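Local coordinates for uncharacterized protein (Mycobacterium tuberculosis CAS/NITR204, PDB 5VYQ) that probably transfers a formyl group from a folate cofactor to the sugar amine of dTDP-4-amino-4,6-dideoxyglucose, at residues P107-F117 against T189-F199. Numbering follows the deposited sequence.
Sequences PYNRGWFPQVF and TEGNLNLKKDF. With 0FX (dTDP-4-amino-4,6-dideoxyglucose), chain D; FON (N-{[4-({[(6R)-2-amino-5-formyl-4-oxo-1,4,5,6,7,8-hexahydropteridin-6-yl]methyl}amino)phenyl]carbonyl}-L-glutamic acid), chain C.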
loop_
_atom_site.group_PDB
_atom_site.type_symbol
_atom_site.label_atom_id
_atom_site.label_comp_id
_atom_site.label_asym_id
_atom_site.label_seq_id
_atom_site.Cartn_x
_atom_site.Cartn_y
_atom_site.Cartn_z
ATOM N N PRO A 107 -10.978 18.923 -22.540
ATOM C CA PRO A 107 -12.269 18.461 -22.066
ATOM C C PRO A 107 -12.289 17.031 -21.508
ATOM O O PRO A 107 -13.356 16.421 -21.473
ATOM C CB PRO A 107 -13.115 18.482 -23.348
ATOM C CG PRO A 107 -12.117 18.027 -24.376
ATOM C CD PRO A 107 -10.801 18.655 -23.978
ATOM N N TYR A 108 -11.135 16.518 -21.117
ATOM C CA TYR A 108 -10.963 15.117 -20.734
ATOM C C TYR A 108 -11.239 14.985 -19.238
ATOM O O TYR A 108 -10.675 15.746 -18.435
ATOM C CB TYR A 108 -9.578 14.603 -21.090
ATOM C CG TYR A 108 -9.159 14.979 -22.506
ATOM C CD1 TYR A 108 -9.948 14.642 -23.584
ATOM C CD2 TYR A 108 -8.016 15.721 -22.728
ATOM C CE1 TYR A 108 -9.584 15.007 -24.878
ATOM C CE2 TYR A 108 -7.647 16.105 -24.008
ATOM C CZ TYR A 108 -8.447 15.739 -25.063
ATOM O OH TYR A 108 -8.071 16.142 -26.315
ATOM N N ASN A 109 -12.085 14.032 -18.842
ATOM C CA ASN A 109 -12.337 13.802 -17.387
ATOM C C ASN A 109 -12.664 15.084 -16.653
ATOM O O ASN A 109 -12.165 15.393 -15.563
ATOM C CB ASN A 109 -11.180 13.018 -16.744
ATOM C CG ASN A 109 -11.103 11.591 -17.337
ATOM O OD1 ASN A 109 -12.133 11.000 -17.627
ATOM N ND2 ASN A 109 -9.911 11.039 -17.490
ATOM N N ARG A 110 -13.586 15.813 -17.276
ATOM C CA ARG A 110 -14.250 16.929 -16.573
ATOM C C ARG A 110 -14.939 16.430 -15.315
ATOM O O ARG A 110 -15.281 15.241 -15.215
ATOM C CB ARG A 110 -15.254 17.579 -17.514
ATOM C CG ARG A 110 -14.600 18.158 -18.764
ATOM C CD ARG A 110 -15.501 18.333 -19.973
ATOM N NE ARG A 110 -16.767 18.919 -19.549
ATOM C CZ ARG A 110 -17.964 18.546 -19.978
ATOM N NH1 ARG A 110 -19.024 19.066 -19.402
ATOM N NH2 ARG A 110 -18.119 17.623 -20.925
ATOM N N GLY A 111 -15.171 17.349 -14.374
ATOM C CA GLY A 111 -15.936 17.032 -13.167
ATOM C C GLY A 111 -14.999 16.473 -12.105
ATOM O O GLY A 111 -13.920 17.002 -11.793
ATOM N N TRP A 112 -15.391 15.380 -11.521
ATOM C CA TRP A 112 -14.888 15.026 -10.209
ATOM C C TRP A 112 -13.528 14.316 -10.292
ATOM O O TRP A 112 -13.348 13.394 -11.058
ATOM C CB TRP A 112 -15.937 14.088 -9.597
ATOM C CG TRP A 112 -15.949 14.059 -8.145
ATOM C CD1 TRP A 112 -15.453 13.064 -7.354
ATOM C CD2 TRP A 112 -16.438 15.079 -7.265
ATOM N NE1 TRP A 112 -15.644 13.391 -6.032
ATOM C CE2 TRP A 112 -16.242 14.619 -5.948
ATOM C CE3 TRP A 112 -17.038 16.329 -7.461
ATOM C CZ2 TRP A 112 -16.594 15.378 -4.821
ATOM C CZ3 TRP A 112 -17.388 17.089 -6.336
ATOM C CH2 TRP A 112 -17.170 16.604 -5.037
ATOM N N PHE A 113 -12.579 14.788 -9.493
ATOM C CA PHE A 113 -11.285 14.143 -9.280
ATOM C C PHE A 113 -10.605 13.681 -10.578
ATOM O O PHE A 113 -10.331 12.513 -10.786
ATOM C CB PHE A 113 -11.386 12.988 -8.298
ATOM C CG PHE A 113 -11.971 13.332 -6.951
ATOM C CD1 PHE A 113 -12.191 14.638 -6.508
ATOM C CD2 PHE A 113 -12.223 12.287 -6.058
ATOM C CE1 PHE A 113 -12.718 14.885 -5.253
ATOM C CE2 PHE A 113 -12.694 12.517 -4.774
ATOM C CZ PHE A 113 -12.953 13.834 -4.369
ATOM N N PRO A 114 -10.337 14.637 -11.466
ATOM C CA PRO A 114 -9.880 14.178 -12.797
ATOM C C PRO A 114 -8.720 13.175 -12.847
ATOM O O PRO A 114 -8.739 12.271 -13.712
ATOM C CB PRO A 114 -9.494 15.495 -13.483
ATOM C CG PRO A 114 -10.483 16.480 -12.920
ATOM C CD PRO A 114 -10.599 16.087 -11.452
ATOM N N GLN A 115 -7.682 13.371 -12.039
ATOM C CA GLN A 115 -6.474 12.521 -12.129
ATOM C C GLN A 115 -6.826 11.067 -11.753
ATOM O O GLN A 115 -6.160 10.159 -12.226
ATOM C CB GLN A 115 -5.322 13.006 -11.236
ATOM C CG GLN A 115 -5.446 12.831 -9.704
ATOM C CD GLN A 115 -6.398 13.787 -9.050
ATOM O OE1 GLN A 115 -6.846 14.776 -9.669
ATOM N NE2 GLN A 115 -6.775 13.479 -7.820
ATOM N N VAL A 116 -7.823 10.853 -10.898
ATOM C CA VAL A 116 -8.249 9.491 -10.562
ATOM C C VAL A 116 -8.647 8.772 -11.840
ATOM O O VAL A 116 -8.171 7.688 -12.159
ATOM C CB VAL A 116 -9.391 9.454 -9.529
ATOM C CG1 VAL A 116 -9.873 8.041 -9.356
ATOM C CG2 VAL A 116 -8.969 10.104 -8.217
ATOM N N PHE A 117 -9.459 9.439 -12.629
ATOM C CA PHE A 117 -10.012 8.858 -13.823
ATOM C C PHE A 117 -8.941 8.793 -14.914
ATOM O O PHE A 117 -8.869 7.799 -15.691
ATOM C CB PHE A 117 -11.282 9.631 -14.233
ATOM C CG PHE A 117 -12.405 9.457 -13.280
ATOM C CD1 PHE A 117 -13.246 8.358 -13.401
ATOM C CD2 PHE A 117 -12.608 10.350 -12.229
ATOM C CE1 PHE A 117 -14.308 8.164 -12.557
ATOM C CE2 PHE A 117 -13.667 10.139 -11.368
ATOM C CZ PHE A 117 -14.496 9.048 -11.514
ATOM N N THR A 189 -13.922 19.330 -28.961
ATOM C CA THR A 189 -14.823 18.225 -28.631
ATOM C C THR A 189 -15.428 18.365 -27.259
ATOM O O THR A 189 -14.902 19.103 -26.440
ATOM C CB THR A 189 -14.123 16.857 -28.737
ATOM O OG1 THR A 189 -13.075 16.759 -27.765
ATOM C CG2 THR A 189 -13.508 16.720 -30.127
ATOM N N GLU A 190 -16.497 17.633 -26.991
ATOM C CA GLU A 190 -17.150 17.702 -25.693
ATOM C C GLU A 190 -16.407 16.967 -24.586
ATOM O O GLU A 190 -16.591 17.290 -23.401
ATOM C CB GLU A 190 -18.598 17.213 -25.806
ATOM C CG GLU A 190 -19.433 18.108 -26.732
ATOM C CD GLU A 190 -19.420 19.555 -26.259
ATOM O OE1 GLU A 190 -19.863 19.816 -25.136
ATOM O OE2 GLU A 190 -18.843 20.401 -26.956
ATOM N N GLY A 191 -15.598 15.978 -24.954
ATOM C CA GLY A 191 -14.889 15.177 -23.950
ATOM C C GLY A 191 -15.824 14.307 -23.146
ATOM O O GLY A 191 -16.825 13.792 -23.676
ATOM N N ASN A 192 -15.569 14.181 -21.836
ATOM C CA ASN A 192 -16.399 13.379 -20.975
ATOM C C ASN A 192 -16.430 13.951 -19.581
ATOM O O ASN A 192 -15.533 14.705 -19.226
ATOM C CB ASN A 192 -15.887 11.941 -20.932
ATOM C CG ASN A 192 -14.560 11.839 -20.223
ATOM O OD1 ASN A 192 -13.518 12.338 -20.702
ATOM N ND2 ASN A 192 -14.592 11.211 -19.045
ATOM N N LEU A 193 -17.480 13.629 -18.852
ATOM C CA LEU A 193 -17.749 14.205 -17.529
ATOM C C LEU A 193 -17.962 13.128 -16.536
ATOM O O LEU A 193 -18.805 12.287 -16.775
ATOM C CB LEU A 193 -19.023 15.044 -17.571
ATOM C CG LEU A 193 -19.570 15.742 -16.349
ATOM C CD1 LEU A 193 -18.580 16.720 -15.715
ATOM C CD2 LEU A 193 -20.923 16.420 -16.543
ATOM N N ASN A 194 -17.253 13.208 -15.397
ATOM C CA ASN A 194 -17.440 12.312 -14.270
ATOM C C ASN A 194 -18.009 13.083 -13.086
ATOM O O ASN A 194 -17.576 14.213 -12.756
ATOM C CB ASN A 194 -16.121 11.654 -13.872
ATOM C CG ASN A 194 -15.557 10.768 -14.970
ATOM O OD1 ASN A 194 -16.222 9.834 -15.428
ATOM N ND2 ASN A 194 -14.330 11.036 -15.384
ATOM N N LEU A 195 -18.986 12.478 -12.421
ATOM C CA LEU A 195 -19.580 13.093 -11.255
ATOM C C LEU A 195 -19.178 12.305 -9.995
ATOM O O LEU A 195 -18.611 11.200 -10.079
ATOM C CB LEU A 195 -21.096 13.217 -11.368
ATOM C CG LEU A 195 -21.663 14.002 -12.560
ATOM C CD1 LEU A 195 -23.182 13.960 -12.532
ATOM C CD2 LEU A 195 -21.201 15.452 -12.498
ATOM N N LYS A 196 -19.482 12.912 -8.850
ATOM C CA LYS A 196 -19.166 12.301 -7.560
ATOM C C LYS A 196 -19.578 10.830 -7.535
ATOM O O LYS A 196 -18.805 9.955 -7.064
ATOM C CB LYS A 196 -19.796 13.107 -6.411
ATOM C CG LYS A 196 -19.383 12.569 -5.045
ATOM C CD LYS A 196 -19.970 13.402 -3.904
ATOM C CE LYS A 196 -19.542 12.886 -2.536
ATOM N NZ LYS A 196 -19.881 11.447 -2.426
ATOM N N LYS A 197 -20.764 10.506 -8.048
ATOM C CA LYS A 197 -21.178 9.106 -8.049
ATOM C C LYS A 197 -20.307 8.132 -8.830
ATOM O O LYS A 197 -20.217 6.931 -8.513
ATOM C CB LYS A 197 -22.618 8.958 -8.565
ATOM C CG LYS A 197 -22.830 9.401 -10.012
ATOM C CD LYS A 197 -23.880 8.572 -10.751
ATOM C CE LYS A 197 -23.261 7.308 -11.346
ATOM N NZ LYS A 197 -24.172 6.127 -11.382
ATOM N N ASP A 198 -19.731 8.598 -9.934
ATOM C CA ASP A 198 -18.811 7.788 -10.709
ATOM C C ASP A 198 -17.559 7.425 -9.903
ATOM O O ASP A 198 -17.045 6.309 -10.030
ATOM C CB ASP A 198 -18.423 8.492 -12.015
ATOM C CG ASP A 198 -19.617 8.770 -12.897
ATOM O OD1 ASP A 198 -20.257 7.775 -13.323
ATOM O OD2 ASP A 198 -19.891 9.969 -13.138
ATOM N N PHE A 199 -17.080 8.346 -9.057
ATOM C CA PHE A 199 -15.980 8.057 -8.143
ATOM C C PHE A 199 -16.431 7.092 -7.050
ATOM O O PHE A 199 -15.761 6.093 -6.757
ATOM C CB PHE A 199 -15.461 9.353 -7.502
ATOM C CG PHE A 199 -14.377 9.125 -6.518
ATOM C CD1 PHE A 199 -13.105 8.800 -6.954
ATOM C CD2 PHE A 199 -14.637 9.191 -5.170
ATOM C CE1 PHE A 199 -12.094 8.565 -6.045
ATOM C CE2 PHE A 199 -13.618 8.962 -4.276
ATOM C CZ PHE A 199 -12.364 8.641 -4.702
HETATM O O4P 0FX D . -9.423 19.432 -5.929
HETATM P P2 0FX D . -10.813 19.719 -5.473
HETATM O O3P 0FX D . -11.020 21.016 -4.724
HETATM O O1G 0FX D . -11.657 19.535 -6.837
HETATM C C1G 0FX D . -13.026 19.170 -6.845
HETATM C C2G 0FX D . -13.315 18.576 -8.229
HETATM O O2G 0FX D . -12.397 17.487 -8.400
HETATM C C3G 0FX D . -13.023 19.631 -9.310
HETATM O O3G 0FX D . -13.095 19.066 -10.642
HETATM C C4G 0FX D . -13.912 20.844 -9.066
HETATM N N4A 0FX D . -13.543 21.848 -10.091
HETATM C C5G 0FX D . -13.670 21.354 -7.644
HETATM C C6G 0FX D . -14.776 22.352 -7.308
HETATM O O5G 0FX D . -13.817 20.345 -6.629
HETATM O OPP 0FX D . -11.411 18.507 -4.597
HETATM P P 0FX D . -11.076 18.055 -3.084
HETATM O O1P 0FX D . -12.361 17.603 -2.506
HETATM O O2P 0FX D . -10.225 19.114 -2.431
HETATM O O5 0FX D . -10.127 16.773 -3.252
HETATM C C5 0FX D . -8.793 16.890 -3.689
HETATM C C4 0FX D . -8.276 15.516 -4.067
HETATM O O4 0FX D . -8.255 14.713 -2.889
HETATM C C3 0FX D . -9.127 14.695 -5.035
HETATM O O3 0FX D . -8.806 15.019 -6.393
HETATM C C2 0FX D . -8.791 13.246 -4.742
HETATM C C1 0FX D . -8.542 13.358 -3.255
HETATM N N11 0FX D . -9.704 12.920 -2.472
HETATM C C61 0FX D . -10.558 13.751 -1.839
HETATM C C51 0FX D . -11.610 13.262 -1.089
HETATM C C5A 0FX D . -12.566 14.227 -0.434
HETATM C C21 0FX D . -9.843 11.559 -2.214
HETATM O O21 0FX D . -8.988 10.738 -2.778
HETATM N N31 0FX D . -10.852 11.050 -1.506
HETATM C C41 0FX D . -11.705 11.902 -0.894
HETATM O O41 0FX D . -12.699 11.361 -0.161
HETATM N N1 FON C . -20.641 26.341 -11.892
HETATM C C2 FON C . -20.864 26.075 -13.174
HETATM N NA2 FON C . -22.000 26.566 -13.746
HETATM N N3 FON C . -19.989 25.324 -13.863
HETATM C C4 FON C . -18.859 24.810 -13.319
HETATM O O4 FON C . -18.048 24.143 -14.005
HETATM C C4A FON C . -18.566 25.117 -11.909
HETATM N N5 FON C . -17.475 24.637 -11.166
HETATM C C6 FON C . -17.717 24.537 -9.717
HETATM C C7 FON C . -18.145 25.922 -9.226
HETATM N N8 FON C . -19.335 26.311 -9.943
HETATM C C8A FON C . -19.549 25.949 -11.221
HETATM C C9 FON C . -18.723 23.426 -9.341
HETATM N N10 FON C . -18.143 22.128 -9.673
HETATM C C11 FON C . -20.068 18.490 -9.071
HETATM C C12 FON C . -18.822 18.548 -9.695
HETATM C C13 FON C . -18.198 19.776 -9.883
HETATM C C14 FON C . -18.793 20.953 -9.442
HETATM C C15 FON C . -20.036 20.912 -8.819
HETATM C C16 FON C . -20.667 19.681 -8.640
HETATM C C FON C . -20.736 17.123 -8.875
HETATM O O FON C . -20.138 16.042 -9.064
HETATM N N FON C . -22.005 17.118 -8.455
HETATM C CA FON C . -22.751 15.903 -8.132
HETATM C CB FON C . -23.326 15.931 -6.706
HETATM C CG FON C . -22.178 16.089 -5.700
HETATM C CD FON C . -22.465 15.717 -4.259
HETATM O OE1 FON C . -23.386 14.910 -4.015
HETATM O OE2 FON C . -21.731 16.200 -3.357
HETATM C CT FON C . -23.837 15.712 -9.148
HETATM O O1 FON C . -24.313 14.554 -9.219
HETATM O O2 FON C . -24.193 16.680 -9.866
HETATM C CP1 FON C . -16.392 24.284 -11.720
HETATM O O3 FON C . -15.452 23.840 -11.071
HETATM O O HOH W 1 -13.017 13.206 -13.849
#
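Trp112 and Phe199 wedge against each other where a two-stranded parallel sheet, residues 110-111 beside 193-194, opens into two helices. The indole is sandwiched: Lys196 lays its CA over the five-membered ring, 3.7 Å from the centroid, and runs its aliphatic chain along that face, while the Phe113 ring lies on the opposite one. With CG anti to the backbone N (chi1 -155°), Trp112 swings beneath the start of helix 196-203, and its CD1 meets Phe199 CB. Phe113 then drives an edge into the face of Phe199, the planes 73° apart, as Val116 CG1 closes on the rim of that ring. Behind this cluster the amide of Asn194 lies almost flat on Phe117, Asn194 ND2 3.3 Å from Phe117 CG, with Asn194 CB also over that ring; Phe117 turns its CZ edge to the backbone of Asp198 and Phe199.

Toward Pro107 the fit becomes polar. Asn192 grips Asn109 twice: its ND2 gives a straight bond to Asn109 OD1 (2.8 Å), and its OD1 receives Asn109 N from above the carbonyl plane. Backbone bonds from Asn194 N to Arg110 O (2.8 Å) and from Trp112 N to Asn194 O (2.8 Å) join the strands, and a water links Asn194 ND2 to Asn109 O and Trp112 O.

Both ligands sit against this joint. Phe113 N and Gly111 O hold hydroxyls of the sugar nucleotide, the Phe113 ring packs on its deoxyribose, and Lys196 N bonds the benzoyl oxygen of folinic acid. Because each backbone holds a different ligand, the bonds joining the two strands are consistent with keeping the sugar nucleotide and the folate in register.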